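Local coordinates for tRNA threonylcarbamoyladenosine biosynthesis protein TsaB (Pseudomonas aeruginosa, PDB 5BR9) that probably takes part in making the threonylcarbamoyladenosine modification of tRNA, as a TsaB member of the KAE1/TsaD family, at residues 24-35 with 50-60; 63-74 with 94-104. All coordinates share one frame; numbering follows the deposited sequence.

Contact 1: residues 24-35 with 50-60; sequences VALLHEGRALSH and MVRDLLDEAGV
Helix 50-58 lies across strands 24-28 and 31-35, its axis 8.6 Å from that of strand 24-28 and at 30° to it, and touches both strands through Leu-54. The hairpin closes through a type I' turn from His-28 to Arg-31. Leu-54 has CG anti to the backbone N (chi1 -177°), which puts CG between the strands, where CD2 turns to 24-28 and CD1 to 31-35. CD2 sits against Leu-26 CB at 3.6 Å and also meets Val-24 CG2. CD1 meets Leu-33 CD2 at 3.7 Å and comes to the edge of the His-35 ring.

The same ring makes the one hydrogen bond between the segments. His-35 NE2 donates to the syn lone pair of Glu-57 OE1, near the ring plane, at 2.5 Å and 154° at the hydrogen. This is shorter than usual and holds for one of two His-35 conformers, so the exact length is doubtful. Glu-57 reaches it with an extended chain, and Leu-33 CD2 lies beside the carboxylate.

Toward the start of the helix segment, Met-50 bends at chi3. Its CE touches Val-24 CG2 at 3.8 Å. At the other end, Leu-26 CD2 meets Ala-58 CB at 3.7 Å, and Leu-26 and Val-60 approach tip to tip. Val-60 places CG2 over the centre of the His-28 ring, 3.6 Å from its centroid, in a CH-pi contact. Gly-59 turns the chain in a Schellman motif just before it. A helix following the third strand and packed on hairpin 21-28/31-38 of a five-stranded sheet of order 3-2-1-4-5 is typical of the actin-like ATPase (ASKHA) fold.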
loop_
_atom_site.group_PDB
_atom_site.type_symbol
_atom_site.label_atom_id
_atom_site.label_comp_id
_atom_site.label_asym_id
_atom_site.label_seq_id
_atom_site.Cartn_x
_atom_site.Cartn_y
_atom_site.Cartn_z
ATOM N N VAL A 24 -9.833 -0.507 13.806
ATOM C CA VAL A 24 -10.836 -0.983 12.873
ATOM C C VAL A 24 -12.201 -0.834 13.530
ATOM O O VAL A 24 -12.340 -0.932 14.744
ATOM C CB VAL A 24 -10.559 -2.450 12.453
ATOM C CG1 VAL A 24 -9.176 -2.575 11.781
ATOM C CG2 VAL A 24 -10.645 -3.382 13.660
ATOM N N ALA A 25 -13.225 -0.606 12.733
ATOM C CA ALA A 25 -14.546 -0.437 13.305
ATOM C C ALA A 25 -15.562 -0.968 12.320
ATOM O O ALA A 25 -15.292 -1.066 11.116
ATOM C CB ALA A 25 -14.813 1.031 13.660
ATOM N N LEU A 26 -16.711 -1.359 12.846
ATOM C CA LEU A 26 -17.739 -1.975 12.039
ATOM C C LEU A 26 -19.093 -1.466 12.455
ATOM O O LEU A 26 -19.406 -1.428 13.656
ATOM C CB LEU A 26 -17.671 -3.491 12.181
ATOM C CG LEU A 26 -18.737 -4.252 11.404
ATOM C CD1 LEU A 26 -18.431 -4.174 9.926
ATOM C CD2 LEU A 26 -18.760 -5.689 11.850
ATOM N N LEU A 27 -19.888 -1.077 11.458
ATOM C CA LEU A 27 -21.289 -0.721 11.671
ATOM C C LEU A 27 -22.107 -1.859 11.106
ATOM O O LEU A 27 -21.875 -2.291 9.970
ATOM C CB LEU A 27 -21.681 0.604 10.998
ATOM C CG LEU A 27 -23.179 0.956 11.029
ATOM C CD1 LEU A 27 -23.636 1.343 12.432
ATOM C CD2 LEU A 27 -23.554 2.060 10.028
ATOM N N HIS A 28 -23.025 -2.368 11.924
ATOM C CA HIS A 28 -23.886 -3.463 11.522
ATOM C C HIS A 28 -25.196 -3.362 12.302
ATOM O O HIS A 28 -25.171 -3.210 13.520
ATOM C CB HIS A 28 -23.208 -4.816 11.763
ATOM C CG HIS A 28 -24.043 -5.987 11.343
ATOM N ND1 HIS A 28 -24.665 -6.828 12.244
ATOM C CD2 HIS A 28 -24.375 -6.443 10.107
ATOM C CE1 HIS A 28 -25.336 -7.757 11.585
ATOM N NE2 HIS A 28 -25.175 -7.547 10.289
ATOM N N GLU A 29 -26.322 -3.414 11.591
ATOM C CA GLU A 29 -27.646 -3.312 12.213
ATOM C C GLU A 29 -27.771 -2.127 13.182
ATOM O O GLU A 29 -28.430 -2.235 14.208
ATOM C CB GLU A 29 -27.979 -4.607 12.958
ATOM C CG GLU A 29 -29.159 -5.372 12.406
ATOM C CD GLU A 29 -28.762 -6.342 11.321
ATOM O OE1 GLU A 29 -28.654 -5.908 10.153
ATOM O OE2 GLU A 29 -28.554 -7.537 11.638
ATOM N N GLY A 30 -27.113 -1.012 12.867
ATOM C CA GLY A 30 -27.166 0.174 13.706
ATOM C C GLY A 30 -26.305 0.118 14.957
ATOM O O GLY A 30 -26.431 0.967 15.839
ATOM N N ARG A 31 -25.438 -0.887 15.045
ATOM C CA ARG A 31 -24.526 -1.014 16.174
ATOM C C ARG A 31 -23.093 -0.779 15.707
ATOM O O ARG A 31 -22.708 -1.230 14.630
ATOM C CB ARG A 31 -24.642 -2.394 16.824
ATOM C CG ARG A 31 -25.928 -2.640 17.585
ATOM C CD ARG A 31 -25.989 -4.069 18.147
ATOM N NE ARG A 31 -26.670 -5.022 17.262
ATOM C CZ ARG A 31 -26.058 -5.803 16.371
ATOM N NH1 ARG A 31 -24.736 -5.757 16.223
ATOM N NH2 ARG A 31 -26.771 -6.633 15.622
ATOM N N ALA A 32 -22.313 -0.054 16.503
ATOM C CA ALA A 32 -20.912 0.190 16.174
ATOM C C ALA A 32 -20.039 -0.696 17.057
ATOM O O ALA A 32 -20.340 -0.911 18.229
ATOM C CB ALA A 32 -20.550 1.683 16.342
ATOM N N LEU A 33 -18.985 -1.246 16.467
ATOM C CA LEU A 33 -18.033 -2.092 17.181
ATOM C C LEU A 33 -16.624 -1.686 16.729
ATOM O O LEU A 33 -16.394 -1.503 15.534
ATOM C CB LEU A 33 -18.306 -3.562 16.882
ATOM C CG LEU A 33 -17.575 -4.563 17.760
ATOM C CD1 LEU A 33 -18.158 -4.519 19.161
ATOM C CD2 LEU A 33 -17.663 -5.952 17.174
ATOM N N SER A 34 -15.684 -1.513 17.653
ATOM C CA SER A 34 -14.343 -1.095 17.245
ATOM C C SER A 34 -13.258 -1.737 18.084
ATOM O O SER A 34 -13.517 -2.223 19.185
ATOM C CB SER A 34 -14.189 0.436 17.305
ATOM O OG SER A 34 -14.259 0.925 18.637
ATOM N N HIS A 35 -12.047 -1.743 17.528
ATOM C CA HIS A 35 -10.872 -2.165 18.276
ATOM C C HIS A 35 -9.675 -1.308 17.879
ATOM O O HIS A 35 -9.535 -0.881 16.730
ATOM C CB HIS A 35 -10.597 -3.658 18.068
ATOM C CG HIS A 35 -11.572 -4.549 18.785
ATOM N ND1 HIS A 35 -11.553 -4.729 20.152
ATOM C CD2 HIS A 35 -12.609 -5.288 18.324
ATOM C CE1 HIS A 35 -12.529 -5.547 20.500
ATOM N NE2 HIS A 35 -13.188 -5.896 19.410
ATOM N N MET A 50 -6.718 -7.839 12.572
ATOM C CA MET A 50 -7.663 -7.054 13.365
ATOM C C MET A 50 -9.038 -7.058 12.699
ATOM O O MET A 50 -10.063 -7.138 13.377
ATOM C CB MET A 50 -7.171 -5.627 13.567
ATOM C CG MET A 50 -6.126 -5.495 14.664
ATOM S SD MET A 50 -5.661 -3.778 14.991
ATOM C CE MET A 50 -7.267 -3.093 15.313
ATOM N N VAL A 51 -9.046 -6.996 11.369
ATOM C CA VAL A 51 -10.282 -7.010 10.602
ATOM C C VAL A 51 -10.989 -8.350 10.725
ATOM O O VAL A 51 -12.207 -8.397 10.975
ATOM C CB VAL A 51 -10.021 -6.664 9.131
ATOM C CG1 VAL A 51 -11.278 -6.917 8.287
ATOM C CG2 VAL A 51 -9.588 -5.192 9.015
ATOM N N ARG A 52 -10.231 -9.438 10.563
ATOM C CA ARG A 52 -10.804 -10.774 10.669
ATOM C C ARG A 52 -11.456 -10.928 12.044
ATOM O O ARG A 52 -12.602 -11.366 12.150
ATOM C CB ARG A 52 -9.723 -11.841 10.422
ATOM C CG ARG A 52 -10.117 -13.308 10.652
ATOM C CD ARG A 52 -11.459 -13.699 10.021
ATOM N NE ARG A 52 -11.605 -13.306 8.621
ATOM C CZ ARG A 52 -12.779 -13.224 8.007
ATOM N NH1 ARG A 52 -13.877 -13.506 8.685
ATOM N NH2 ARG A 52 -12.858 -12.857 6.734
ATOM N N ASP A 53 -10.727 -10.542 13.089
ATOM C CA ASP A 53 -11.218 -10.674 14.465
ATOM C C ASP A 53 -12.486 -9.862 14.711
ATOM O O ASP A 53 -13.403 -10.322 15.397
ATOM C CB ASP A 53 -10.144 -10.248 15.472
ATOM C CG ASP A 53 -9.004 -11.253 15.590
ATOM O OD1 ASP A 53 -9.094 -12.363 15.013
ATOM O OD2 ASP A 53 -8.002 -10.914 16.258
ATOM N N LEU A 54 -12.520 -8.650 14.172
ATOM C CA LEU A 54 -13.664 -7.766 14.354
ATOM C C LEU A 54 -14.897 -8.365 13.672
ATOM O O LEU A 54 -15.974 -8.473 14.274
ATOM C CB LEU A 54 -13.370 -6.380 13.789
ATOM C CG LEU A 54 -14.471 -5.330 13.972
ATOM C CD1 LEU A 54 -14.596 -4.942 15.430
ATOM C CD2 LEU A 54 -14.208 -4.093 13.124
ATOM N N LEU A 55 -14.730 -8.757 12.416
ATOM C CA LEU A 55 -15.817 -9.379 11.678
ATOM C C LEU A 55 -16.248 -10.647 12.394
ATOM O O LEU A 55 -17.438 -10.892 12.571
ATOM C CB LEU A 55 -15.404 -9.705 10.249
ATOM C CG LEU A 55 -15.162 -8.529 9.314
ATOM C CD1 LEU A 55 -14.600 -9.087 8.024
ATOM C CD2 LEU A 55 -16.451 -7.790 9.053
ATOM N N ASP A 56 -15.283 -11.426 12.858
ATOM C CA ASP A 56 -15.627 -12.685 13.520
ATOM C C ASP A 56 -16.343 -12.458 14.848
ATOM O O ASP A 56 -17.282 -13.174 15.164
ATOM C CB ASP A 56 -14.380 -13.549 13.719
ATOM C CG ASP A 56 -13.933 -14.224 12.428
ATOM O OD1 ASP A 56 -14.549 -13.961 11.356
ATOM O OD2 ASP A 56 -12.978 -15.028 12.490
ATOM N N GLU A 57 -15.928 -11.445 15.602
ATOM C CA GLU A 57 -16.561 -11.139 16.885
ATOM C C GLU A 57 -18.020 -10.706 16.703
ATOM O O GLU A 57 -18.877 -11.016 17.528
ATOM C CB GLU A 57 -15.778 -10.047 17.621
ATOM C CG GLU A 57 -16.450 -9.531 18.902
ATOM C CD GLU A 57 -15.708 -8.355 19.544
ATOM O OE1 GLU A 57 -14.773 -7.802 18.917
ATOM O OE2 GLU A 57 -16.068 -7.982 20.684
ATOM N N ALA A 58 -18.288 -10.003 15.610
ATOM C CA ALA A 58 -19.617 -9.485 15.301
ATOM C C ALA A 58 -20.497 -10.533 14.625
ATOM O O ALA A 58 -21.699 -10.351 14.511
ATOM C CB ALA A 58 -19.505 -8.240 14.416
ATOM N N GLY A 59 -19.893 -11.632 14.182
ATOM C CA GLY A 59 -20.602 -12.650 13.431
ATOM C C GLY A 59 -20.953 -12.210 12.025
ATOM O O GLY A 59 -21.899 -12.719 11.410
ATOM N N VAL A 60 -20.163 -11.280 11.501
ATOM C CA VAL A 60 -20.452 -10.679 10.203
ATOM C C VAL A 60 -19.464 -11.165 9.142
ATOM O O VAL A 60 -18.243 -11.164 9.368
ATOM C CB VAL A 60 -20.454 -9.129 10.290
ATOM C CG1 VAL A 60 -20.595 -8.514 8.902
ATOM C CG2 VAL A 60 -21.588 -8.658 11.191
#

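Contact 2: residues 63-74 with 94-104; sequences SAVDAIAFGRGP and LQRPVLAVSDL
The Phe-70 ring has Ala-100 CA over one face, 4.3 Å from its centroid in a CH-pi contact, and Val-98 CG2 at its edge. Phe-70 CG stands between the backbone N and the carbonyl carbon (chi1 67°), which folds the ring back over the neighbouring strand. CZ then meets Ala-100 CB at 3.8 Å. The Arg-72 guanidinium carries Ser-102 CB over one face, 3.4 Å from NH2, and its NH1 forms a salt bridge with Glu-149. Ser-102 OG also bonds to Glu-149, so one carboxylate holds both residues.

The backbones pair in parallel. Ile-68 N donates to Pro-97 O, and Leu-99 N donates back to Ile-68 O at 2.8 Å. The exchange continues through Phe-70 and Val-101 to Arg-72 N. These strands belong to a beta-alpha-beta crossover whose helix, 77-94, covers Ile-68, Phe-70 and Val-98. Helix 196-208 covers Ala-69 and Val-101 from the opposite face.

Past the strands, Asp-103 grips Gly-73 twice. Its OD1 accepts from Gly-73 N at 2.9 Å, met nearly along the C-O axis. Its own N donates to Gly-73 O in a nearly straight bond (178°), from above the carbonyl plane. Pro-74 follows a cis peptide bond and crosses Leu-104 at about a right angle.

At the other end, Arg-96 bends at chi2 (-65°) and works through water. NE donates to a water at 2.8 Å that also bonds Ser-63 O and Val-65 O. NH1 donates to a second water, in the guanidinium plane, that bonds Asp-66 O. The Asp-66 carboxylate bonds to Thr-11 N.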
loop_
_atom_site.group_PDB
_atom_site.type_symbol
_atom_site.label_atom_id
_atom_site.label_comp_id
_atom_site.label_asym_id
_atom_site.label_seq_id
_atom_site.Cartn_x
_atom_site.Cartn_y
_atom_site.Cartn_z
ATOM N N SER A 63 -18.634 -10.468 3.022
ATOM C CA SER A 63 -19.543 -10.222 1.899
ATOM C C SER A 63 -20.723 -9.317 2.271
ATOM O O SER A 63 -21.351 -8.728 1.396
ATOM C CB SER A 63 -20.074 -11.536 1.331
ATOM O OG SER A 63 -20.774 -12.284 2.306
ATOM N N ALA A 64 -20.985 -9.159 3.565
ATOM C CA ALA A 64 -22.100 -8.329 4.031
ATOM C C ALA A 64 -21.757 -6.832 4.030
ATOM O O ALA A 64 -22.651 -5.983 4.156
ATOM C CB ALA A 64 -22.519 -8.762 5.444
ATOM N N VAL A 65 -20.473 -6.520 3.868
ATOM C CA VAL A 65 -19.978 -5.135 3.885
ATOM C C VAL A 65 -20.407 -4.355 2.642
ATOM O O VAL A 65 -20.196 -4.797 1.503
ATOM C CB VAL A 65 -18.440 -5.119 4.042
ATOM C CG1 VAL A 65 -17.879 -3.716 3.845
ATOM C CG2 VAL A 65 -18.028 -5.699 5.401
ATOM N N ASP A 66 -20.992 -3.177 2.864
ATOM C CA ASP A 66 -21.508 -2.373 1.763
ATOM C C ASP A 66 -20.469 -1.415 1.176
ATOM O O ASP A 66 -20.495 -1.101 -0.020
ATOM C CB ASP A 66 -22.731 -1.589 2.245
ATOM C CG ASP A 66 -23.891 -2.505 2.640
ATOM O OD1 ASP A 66 -24.105 -3.518 1.941
ATOM O OD2 ASP A 66 -24.591 -2.212 3.635
ATOM N N ALA A 67 -19.559 -0.946 2.026
ATOM C CA ALA A 67 -18.530 -0.002 1.617
ATOM C C ALA A 67 -17.400 -0.003 2.648
ATOM O O ALA A 67 -17.605 -0.391 3.807
ATOM C CB ALA A 67 -19.118 1.401 1.449
ATOM N N ILE A 68 -16.209 0.411 2.220
ATOM C CA ILE A 68 -15.041 0.422 3.111
ATOM C C ILE A 68 -14.497 1.829 3.233
ATOM O O ILE A 68 -14.206 2.477 2.224
ATOM C CB ILE A 68 -13.947 -0.528 2.618
ATOM C CG1 ILE A 68 -14.527 -1.924 2.355
ATOM C CG2 ILE A 68 -12.847 -0.607 3.647
ATOM C CD1 ILE A 68 -13.574 -2.859 1.670
ATOM N N ALA A 69 -14.403 2.312 4.469
ATOM C CA ALA A 69 -13.881 3.639 4.748
ATOM C C ALA A 69 -12.488 3.571 5.346
ATOM O O ALA A 69 -12.175 2.635 6.079
ATOM C CB ALA A 69 -14.813 4.375 5.683
ATOM N N PHE A 70 -11.658 4.570 5.055
ATOM C CA PHE A 70 -10.315 4.615 5.619
ATOM C C PHE A 70 -9.846 6.064 5.810
ATOM O O PHE A 70 -10.290 6.955 5.089
ATOM C CB PHE A 70 -9.317 3.869 4.726
ATOM C CG PHE A 70 -9.096 4.518 3.392
ATOM C CD1 PHE A 70 -7.966 5.304 3.165
ATOM C CD2 PHE A 70 -10.011 4.356 2.367
ATOM C CE1 PHE A 70 -7.764 5.911 1.934
ATOM C CE2 PHE A 70 -9.809 4.962 1.132
ATOM C CZ PHE A 70 -8.701 5.737 0.917
ATOM N N GLY A 71 -8.943 6.285 6.763
ATOM C CA GLY A 71 -8.308 7.570 6.904
ATOM C C GLY A 71 -7.271 7.783 5.809
ATOM O O GLY A 71 -6.322 7.014 5.695
ATOM N N ARG A 72 -7.443 8.822 4.998
ATOM C CA ARG A 72 -6.550 9.046 3.861
ATOM C C ARG A 72 -5.395 9.977 4.218
ATOM O O ARG A 72 -4.742 10.537 3.343
ATOM C CB ARG A 72 -7.338 9.607 2.671
ATOM C CG ARG A 72 -8.231 10.810 3.000
ATOM C CD ARG A 72 -7.507 12.142 2.840
ATOM N NE ARG A 72 -8.446 13.257 2.738
ATOM C CZ ARG A 72 -8.227 14.470 3.240
ATOM N NH1 ARG A 72 -7.104 14.721 3.902
ATOM N NH2 ARG A 72 -9.137 15.431 3.090
ATOM N N GLY A 73 -5.139 10.136 5.507
ATOM C CA GLY A 73 -4.148 11.081 5.962
ATOM C C GLY A 73 -4.821 12.415 6.248
ATOM O O GLY A 73 -6.046 12.532 6.144
ATOM N N PRO A 74 -4.030 13.436 6.587
ATOM C CA PRO A 74 -2.572 13.346 6.662
ATOM C C PRO A 74 -2.076 12.589 7.895
ATOM O O PRO A 74 -2.840 12.364 8.831
ATOM C CB PRO A 74 -2.150 14.810 6.707
ATOM C CG PRO A 74 -3.303 15.504 7.380
ATOM C CD PRO A 74 -4.523 14.786 6.921
ATOM N N LEU A 94 -14.405 -7.419 -3.546
ATOM C CA LEU A 94 -15.806 -7.497 -3.125
ATOM C C LEU A 94 -16.707 -6.834 -4.159
ATOM O O LEU A 94 -17.893 -7.166 -4.263
ATOM C CB LEU A 94 -16.033 -6.832 -1.751
ATOM C CG LEU A 94 -15.389 -7.427 -0.494
ATOM C CD1 LEU A 94 -15.528 -6.476 0.690
ATOM C CD2 LEU A 94 -15.945 -8.839 -0.146
ATOM N N GLN A 95 -16.114 -5.910 -4.921
ATOM C CA GLN A 95 -16.819 -5.010 -5.846
ATOM C C GLN A 95 -17.716 -4.080 -5.055
ATOM O O GLN A 95 -18.908 -3.953 -5.323
ATOM C CB GLN A 95 -17.609 -5.786 -6.909
ATOM C CG GLN A 95 -16.738 -6.784 -7.670
ATOM C CD GLN A 95 -17.425 -7.380 -8.875
ATOM O OE1 GLN A 95 -18.652 -7.306 -9.016
ATOM N NE2 GLN A 95 -16.638 -7.980 -9.760
ATOM N N ARG A 96 -17.110 -3.431 -4.070
ATOM C CA ARG A 96 -17.777 -2.452 -3.212
ATOM C C ARG A 96 -17.021 -1.130 -3.243
ATOM O O ARG A 96 -15.839 -1.102 -3.576
ATOM C CB ARG A 96 -17.876 -2.968 -1.774
ATOM C CG ARG A 96 -18.784 -4.148 -1.608
ATOM C CD ARG A 96 -20.247 -3.777 -1.934
ATOM N NE ARG A 96 -21.073 -4.980 -1.856
ATOM C CZ ARG A 96 -22.393 -5.016 -2.012
ATOM N NH1 ARG A 96 -23.073 -3.900 -2.259
ATOM N NH2 ARG A 96 -23.034 -6.181 -1.909
ATOM N N PRO A 97 -17.705 -0.023 -2.926
ATOM C CA PRO A 97 -17.016 1.279 -3.008
ATOM C C PRO A 97 -16.136 1.627 -1.796
ATOM O O PRO A 97 -16.234 0.979 -0.753
ATOM C CB PRO A 97 -18.177 2.279 -3.173
ATOM C CG PRO A 97 -19.375 1.596 -2.658
ATOM C CD PRO A 97 -19.163 0.108 -2.729
ATOM N N VAL A 98 -15.259 2.624 -1.941
ATOM C CA VAL A 98 -14.432 3.046 -0.815
ATOM C C VAL A 98 -14.734 4.501 -0.496
ATOM O O VAL A 98 -15.094 5.281 -1.373
ATOM C CB VAL A 98 -12.903 2.884 -1.062
ATOM C CG1 VAL A 98 -12.566 1.515 -1.553
ATOM C CG2 VAL A 98 -12.356 3.956 -1.964
ATOM N N LEU A 99 -14.539 4.843 0.769
ATOM C CA LEU A 99 -14.775 6.170 1.313
ATOM C C LEU A 99 -13.495 6.733 1.936
ATOM O O LEU A 99 -13.080 6.308 3.011
ATOM C CB LEU A 99 -15.879 6.108 2.373
ATOM C CG LEU A 99 -17.281 5.753 1.885
ATOM C CD1 LEU A 99 -18.170 5.283 3.023
ATOM C CD2 LEU A 99 -17.886 6.976 1.235
ATOM N N ALA A 100 -12.872 7.691 1.260
ATOM C CA ALA A 100 -11.684 8.341 1.790
ATOM C C ALA A 100 -12.116 9.440 2.778
ATOM O O ALA A 100 -12.944 10.278 2.461
ATOM C CB ALA A 100 -10.852 8.919 0.667
ATOM N N VAL A 101 -11.574 9.410 3.989
ATOM C CA VAL A 101 -11.959 10.356 5.019
ATOM C C VAL A 101 -10.714 10.977 5.640
ATOM O O VAL A 101 -9.735 10.285 5.963
ATOM C CB VAL A 101 -12.826 9.685 6.102
ATOM C CG1 VAL A 101 -13.143 10.661 7.214
ATOM C CG2 VAL A 101 -14.103 9.120 5.505
ATOM N N SER A 102 -10.760 12.291 5.807
ATOM C CA SER A 102 -9.645 13.013 6.364
ATOM C C SER A 102 -9.375 12.646 7.808
ATOM O O SER A 102 -10.282 12.608 8.623
ATOM C CB SER A 102 -9.893 14.528 6.268
ATOM O OG SER A 102 -8.948 15.203 7.064
ATOM N N ASP A 103 -8.104 12.450 8.139
ATOM C CA ASP A 103 -7.733 12.210 9.516
ATOM C C ASP A 103 -7.885 13.436 10.421
ATOM O O ASP A 103 -8.040 13.286 11.632
ATOM C CB ASP A 103 -6.313 11.668 9.582
ATOM C CG ASP A 103 -6.278 10.160 9.323
ATOM O OD1 ASP A 103 -5.902 9.731 8.223
ATOM O OD2 ASP A 103 -6.637 9.399 10.240
ATOM N N LEU A 104 -7.858 14.637 9.845
ATOM C CA LEU A 104 -8.160 15.852 10.618
ATOM C C LEU A 104 -9.641 15.838 11.043
ATOM O O LEU A 104 -9.971 16.120 12.203
ATOM C CB LEU A 104 -7.824 17.122 9.790
ATOM C CG LEU A 104 -6.322 17.347 9.507
ATOM C CD1 LEU A 104 -6.083 18.323 8.372
ATOM C CD2 LEU A 104 -5.564 17.817 10.764
HETATM O O HOH W 1 -19.817 -6.993 -0.394
HETATM O O HOH W 2 -22.465 -1.030 -1.975
#

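The chain starts with strand 12-16, which pairs with strand 21-28. Strand 31-38 follows, then helix 43-58 folds back over hairpin 21-28/31-38 and closes contact 1. A two-residue link leads to contact 2. There strand 67-71 runs on through helix 77-94 to strand 98-101, which returns beside it. The two contacts are in series and neither nests in nor crosses the other. The centres of contact 1 and contact 2 lie about 14 Å apart. Both belong to one mixed sheet, with strand 12-16 between strands 21-28 and 67-71. Contact 1 covers the hairpin edge of this sheet with a helix, whereas contact 2 pairs two strands toward the opposite edge.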